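Local coordinates for protein putative poly(3-hydroxybutyrate) depolymerase LpqC (Bordetella parapertussis 12822, PDB 3D0K) that probably hydrolyses ester bonds as an alpha/beta-type serine hydrolase, possibly depolymerising the polyester poly(3-hydroxybutyrate), at residues Y101-A106 / V154-S159; L231-H236 / A241-E246. All coordinates share one frame; numbering follows the deposited sequence. Where two conformers were deposited one is given.

In the fold
Contact 1 comes first along the chain, tying the loop 101-106 after helix 97-100 to helix 149-160 and so closing a long loop that contains helix 122-133 and strand 142-147. It is finished before contact 2 begins; the two neither nest nor cross. Contact 2 is a short local closure, in which the loop segment 231-236 folds back on helix 237-255, the helix that it leads into, between strands 209-213 and 262-266. The centres of the two contacts lie about 18 Å apart, yet helices 149-160 and 237-255 meet directly, H155 packing edge-to-face with Y244. Contact 1 is buried near the probable nucleophile elbow of the alpha/beta sandwich, whereas contact 2 lies farther out.

Contact 1: Y101-A106 / V154-S159; sequences YNNGRA and VHRLMS
R156 reaches from helix 149-160 to the beta turn Y101-G104 and meets it through the backbone of N102 and the amide of N103. The one hydrogen bond across the contact is weak: NH1 of R156 donates a hydrogen bond to O of N102 over 3.3 Å, nearly straight at 167°, with the carbonyl oxygen at the guanidinium edge, near its plane. R156 gets there with its chain extended from CG to NE. The same oxygen also accepts from the hydroxyl of Y121, while the turn itself is closed by a hydrogen bond from N of G104 to O of Y101 at 3.1 Å.

Close packing accounts for the rest. CD of R156 comes within 3.4 Å of O of N102, and CB of N102 lies 3.8 Å from NH1 of R156. The side chains of N103 and R156 run alongside each other in the same direction, their amide and guanidinium planes 77° apart. Here ND2 of N103 approaches NH1 of R156 to 3.1 Å, but both are donors and no hydrogen bond joins them.

Other polar partners fix the arginine: NE is hydrogen-bonded to OG1 of T178 and NH1 also to OE1 of Q152, one turn earlier on the helix that follows the probable nucleophile elbow. The guanidinium thus joins three parts of the fold, with T178 and Q152 orienting it and the weak bond to the turn adding a further tie, which probably compensates much of the cost of burying the charge among neutral acceptors.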
# COMPACT_ATOMS: atom_id res chain seq x y z
N TYR A 101 7.71 -9.39 -2.40
CA TYR A 101 7.17 -8.07 -2.20
C TYR A 101 5.63 -8.08 -2.36
O TYR A 101 4.93 -8.08 -1.37
CB TYR A 101 7.83 -7.03 -3.16
CG TYR A 101 7.22 -5.63 -3.01
CD1 TYR A 101 7.18 -5.01 -1.75
CD2 TYR A 101 6.75 -4.92 -4.13
CE1 TYR A 101 6.66 -3.73 -1.61
CE2 TYR A 101 6.19 -3.60 -3.99
CZ TYR A 101 6.17 -3.03 -2.71
OH TYR A 101 5.63 -1.76 -2.56
N ASN A 102 5.14 -8.07 -3.61
CA ASN A 102 3.70 -8.18 -3.90
C ASN A 102 2.94 -9.20 -2.99
O ASN A 102 1.82 -8.90 -2.53
CB ASN A 102 3.40 -8.62 -5.34
CG ASN A 102 4.12 -7.86 -6.42
OD1 ASN A 102 3.54 -7.65 -7.53
ND2 ASN A 102 5.38 -7.51 -6.18
N ASN A 103 3.48 -10.42 -2.87
CA ASN A 103 2.83 -11.54 -2.19
C ASN A 103 3.25 -11.71 -0.71
O ASN A 103 2.82 -12.68 -0.03
CB ASN A 103 3.08 -12.89 -2.91
CG ASN A 103 2.66 -12.89 -4.40
OD1 ASN A 103 2.92 -13.88 -5.14
ND2 ASN A 103 2.06 -11.80 -4.86
N GLY A 104 4.08 -10.79 -0.22
CA GLY A 104 4.31 -10.71 1.24
C GLY A 104 5.17 -11.84 1.86
O GLY A 104 5.17 -12.02 3.08
N ARG A 105 5.89 -12.60 1.04
CA ARG A 105 6.63 -13.79 1.55
C ARG A 105 5.70 -14.70 2.41
O ARG A 105 6.07 -15.08 3.53
CB ARG A 105 7.86 -13.35 2.39
CG ARG A 105 9.13 -13.22 1.64
CD ARG A 105 10.38 -13.01 2.51
NE ARG A 105 10.88 -14.26 2.99
CZ ARG A 105 10.95 -14.63 4.27
NH1 ARG A 105 11.39 -15.84 4.58
NH2 ARG A 105 10.59 -13.79 5.23
N ALA A 106 4.49 -14.95 1.91
CA ALA A 106 3.46 -15.66 2.68
C ALA A 106 3.82 -17.14 2.89
O ALA A 106 3.29 -17.80 3.80
CB ALA A 106 2.14 -15.56 1.99
N VAL A 154 -0.60 -3.34 -0.64
CA VAL A 154 -1.50 -2.69 0.29
C VAL A 154 -2.81 -3.47 0.52
O VAL A 154 -3.23 -3.65 1.68
CB VAL A 154 -1.74 -1.22 -0.13
CG1 VAL A 154 -2.99 -0.58 0.56
CG2 VAL A 154 -0.47 -0.41 0.10
N HIS A 155 -3.46 -3.95 -0.56
CA HIS A 155 -4.75 -4.67 -0.35
C HIS A 155 -4.55 -6.04 0.29
O HIS A 155 -5.40 -6.50 1.04
CB HIS A 155 -5.65 -4.73 -1.61
CG HIS A 155 -5.24 -5.73 -2.64
ND1 HIS A 155 -5.81 -6.99 -2.73
CD2 HIS A 155 -4.41 -5.63 -3.71
CE1 HIS A 155 -5.30 -7.64 -3.77
NE2 HIS A 155 -4.41 -6.85 -4.36
N ARG A 156 -3.38 -6.62 0.07
CA ARG A 156 -3.05 -7.93 0.66
C ARG A 156 -2.63 -7.71 2.13
O ARG A 156 -2.87 -8.56 2.95
CB ARG A 156 -1.94 -8.62 -0.10
CG ARG A 156 -2.45 -9.06 -1.49
CD ARG A 156 -1.43 -9.84 -2.29
NE ARG A 156 -2.09 -10.10 -3.59
CZ ARG A 156 -1.53 -10.03 -4.79
NH1 ARG A 156 -0.23 -9.78 -4.93
NH2 ARG A 156 -2.27 -10.26 -5.88
N LEU A 157 -2.03 -6.56 2.41
CA LEU A 157 -1.75 -6.15 3.78
C LEU A 157 -3.09 -6.05 4.54
O LEU A 157 -3.26 -6.59 5.66
CB LEU A 157 -0.99 -4.82 3.77
CG LEU A 157 -0.61 -4.20 5.12
CD1 LEU A 157 0.57 -3.25 4.97
CD2 LEU A 157 -1.77 -3.48 5.90
N MSE A 158 -4.05 -5.38 3.93
CA MSE A 158 -5.39 -5.23 4.51
C MSE A 158 -6.12 -6.56 4.69
O MSE A 158 -6.93 -6.68 5.61
CB MSE A 158 -6.25 -4.21 3.74
CG MSE A 158 -5.61 -2.76 3.85
SE MSE A 158 -5.29 -2.14 5.67
CE MSE A 158 -7.19 -1.69 5.95
N SER A 159 -5.84 -7.55 3.83
CA SER A 159 -6.44 -8.86 3.94
C SER A 159 -5.87 -9.72 5.07
O SER A 159 -6.45 -10.75 5.42
CB SER A 159 -6.20 -9.64 2.64
OG SER A 159 -6.68 -8.90 1.54

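Contact 2: L231-H236 / A241-E246; sequences LRQGPH and ARHYYE
The imidazole of H243 lies against the backbone of Q233, whose CA sits over one ring face. This is a CH-pi contact, with CA of Q233 3.9 Å from the centroid of the H243 ring and only 4° off the ring normal. The torsions of the histidine explain it: CG is anti to the backbone N (chi1 -175°), and the second torsion, near a right angle, turns the ring broadside to the turn L231-G234. The root of the side chain is close as well, with CB of H243 3.4 Å from O of Q233.

Q233 takes a different shape. Its CG stands beside its own backbone N, and the chain, extended beyond it, crosses the histidine side chain at about a right angle. CG of Q233 passes 4.0 Å from ND1 of H243, and the amide and ring planes end up 12° apart. A water bridges the two polar groups, lying 3.1 Å from ND1 of H243 and donating a weak bond to OE1 of Q233 at 3.0 Å. The other end of the amide is held from outside, NE2 of Q233 being hydrogen-bonded to O of Y177.

R232 lies at the margin, its guanidinium in a salt bridge with E188. A hydrogen bond from N of G234 to O of L231, 2.9 Å long, closes the turn, and G234, with positive phi, carries the chain out of the helical conformation toward H236, the N-cap residue of helix 237-255.

The contact packs the end of short helix 228-231 and its glycine-containing exit against the early part of helix 237-255, within the connection between strands 209-213 and 262-266 of the alpha/beta sheet. No direct hydrogen bond joins the two segments: ring-face packing and a water bridge hold them, while the bond to Y177 anchors the glutamine on one side of that bridge.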
# COMPACT_ATOMS: atom_id res chain seq x y z
N LEU A 231 -5.40 -12.99 -15.55
CA LEU A 231 -6.21 -12.84 -16.80
C LEU A 231 -7.71 -12.95 -16.58
O LEU A 231 -8.47 -12.16 -17.13
CB LEU A 231 -5.73 -13.85 -17.85
CG LEU A 231 -4.31 -13.61 -18.35
CD1 LEU A 231 -3.90 -14.82 -19.25
CD2 LEU A 231 -4.23 -12.27 -19.10
N ARG A 232 -8.13 -13.90 -15.72
CA ARG A 232 -9.52 -14.10 -15.33
C ARG A 232 -10.19 -12.85 -14.74
O ARG A 232 -11.41 -12.69 -14.84
CB ARG A 232 -9.64 -15.27 -14.30
CG ARG A 232 -9.54 -16.64 -14.95
CD ARG A 232 -9.91 -17.80 -14.04
NE ARG A 232 -8.95 -18.03 -12.97
CZ ARG A 232 -7.84 -18.78 -13.07
NH1 ARG A 232 -7.49 -19.37 -14.20
NH2 ARG A 232 -7.07 -18.92 -12.01
N GLN A 233 -9.40 -11.97 -14.13
CA GLN A 233 -9.92 -10.72 -13.57
C GLN A 233 -10.15 -9.64 -14.62
O GLN A 233 -10.84 -8.66 -14.34
CB GLN A 233 -8.95 -10.21 -12.49
CG GLN A 233 -8.79 -11.29 -11.44
CD GLN A 233 -7.93 -10.89 -10.26
OE1 GLN A 233 -7.43 -9.77 -10.19
NE2 GLN A 233 -7.76 -11.83 -9.29
N GLY A 234 -9.63 -9.82 -15.84
CA GLY A 234 -9.88 -8.82 -16.91
C GLY A 234 -8.66 -8.50 -17.77
O GLY A 234 -7.55 -8.92 -17.45
N PRO A 235 -8.86 -7.80 -18.90
CA PRO A 235 -7.75 -7.60 -19.85
C PRO A 235 -6.68 -6.57 -19.45
O PRO A 235 -5.60 -6.55 -20.04
CB PRO A 235 -8.46 -7.15 -21.15
CG PRO A 235 -9.77 -6.56 -20.66
CD PRO A 235 -10.14 -7.24 -19.37
N HIS A 236 -6.98 -5.72 -18.45
CA HIS A 236 -6.14 -4.59 -18.08
C HIS A 236 -6.46 -4.20 -16.65
O HIS A 236 -7.43 -4.70 -16.07
CB HIS A 236 -6.28 -3.39 -19.06
CG HIS A 236 -7.70 -3.00 -19.38
ND1 HIS A 236 -8.60 -2.62 -18.41
CD2 HIS A 236 -8.38 -2.96 -20.56
CE1 HIS A 236 -9.77 -2.37 -18.97
NE2 HIS A 236 -9.67 -2.58 -20.27
N ALA A 241 -9.72 -3.74 -11.49
CA ALA A 241 -10.16 -2.91 -10.35
C ALA A 241 -11.68 -3.04 -10.15
O ALA A 241 -12.18 -3.29 -9.05
CB ALA A 241 -9.76 -1.42 -10.58
N ARG A 242 -12.44 -2.98 -11.25
CA ARG A 242 -13.90 -3.11 -11.18
C ARG A 242 -14.31 -4.52 -10.75
O ARG A 242 -15.28 -4.71 -10.01
CB ARG A 242 -14.55 -2.83 -12.55
CG ARG A 242 -14.20 -1.48 -13.18
CD ARG A 242 -15.40 -1.00 -14.09
NE ARG A 242 -16.31 -0.27 -13.20
CZ ARG A 242 -16.43 1.06 -13.11
NH1 ARG A 242 -17.27 1.58 -12.22
NH2 ARG A 242 -15.74 1.87 -13.92
N HIS A 243 -13.57 -5.50 -11.23
CA HIS A 243 -13.80 -6.91 -10.91
C HIS A 243 -13.62 -7.10 -9.40
O HIS A 243 -14.45 -7.74 -8.76
CB HIS A 243 -12.84 -7.77 -11.72
CG HIS A 243 -13.04 -9.25 -11.58
ND1 HIS A 243 -12.47 -9.98 -10.56
CD2 HIS A 243 -13.71 -10.14 -12.34
CE1 HIS A 243 -12.79 -11.26 -10.69
NE2 HIS A 243 -13.55 -11.39 -11.76
N TYR A 244 -12.53 -6.56 -8.84
CA TYR A 244 -12.25 -6.69 -7.39
C TYR A 244 -13.35 -6.08 -6.53
O TYR A 244 -13.85 -6.70 -5.57
CB TYR A 244 -10.89 -6.05 -7.06
CG TYR A 244 -10.45 -6.15 -5.63
CD1 TYR A 244 -10.22 -7.41 -5.00
CD2 TYR A 244 -10.17 -4.98 -4.90
CE1 TYR A 244 -9.76 -7.46 -3.65
CE2 TYR A 244 -9.68 -5.04 -3.61
CZ TYR A 244 -9.49 -6.29 -3.01
OH TYR A 244 -9.00 -6.31 -1.71
N TYR A 245 -13.69 -4.85 -6.88
CA TYR A 245 -14.78 -4.14 -6.24
C TYR A 245 -16.09 -4.94 -6.20
O TYR A 245 -16.70 -5.11 -5.16
CB TYR A 245 -14.98 -2.76 -6.86
CG TYR A 245 -16.08 -1.98 -6.18
CD1 TYR A 245 -15.88 -1.40 -4.92
CD2 TYR A 245 -17.33 -1.83 -6.79
CE1 TYR A 245 -16.91 -0.66 -4.31
CE2 TYR A 245 -18.36 -1.11 -6.16
CZ TYR A 245 -18.13 -0.53 -4.95
OH TYR A 245 -19.14 0.17 -4.35
N GLU A 246 -16.51 -5.49 -7.34
CA GLU A 246 -17.76 -6.27 -7.37
C GLU A 246 -17.63 -7.57 -6.56
O GLU A 246 -18.60 -8.01 -5.91
CB GLU A 246 -18.22 -6.53 -8.82
CG GLU A 246 -18.59 -5.25 -9.62
CD GLU A 246 -18.26 -5.37 -11.11
OE1 GLU A 246 -18.73 -4.54 -11.93
OE2 GLU A 246 -17.49 -6.29 -11.47
O HOH W 1 -10.03 -8.39 -9.59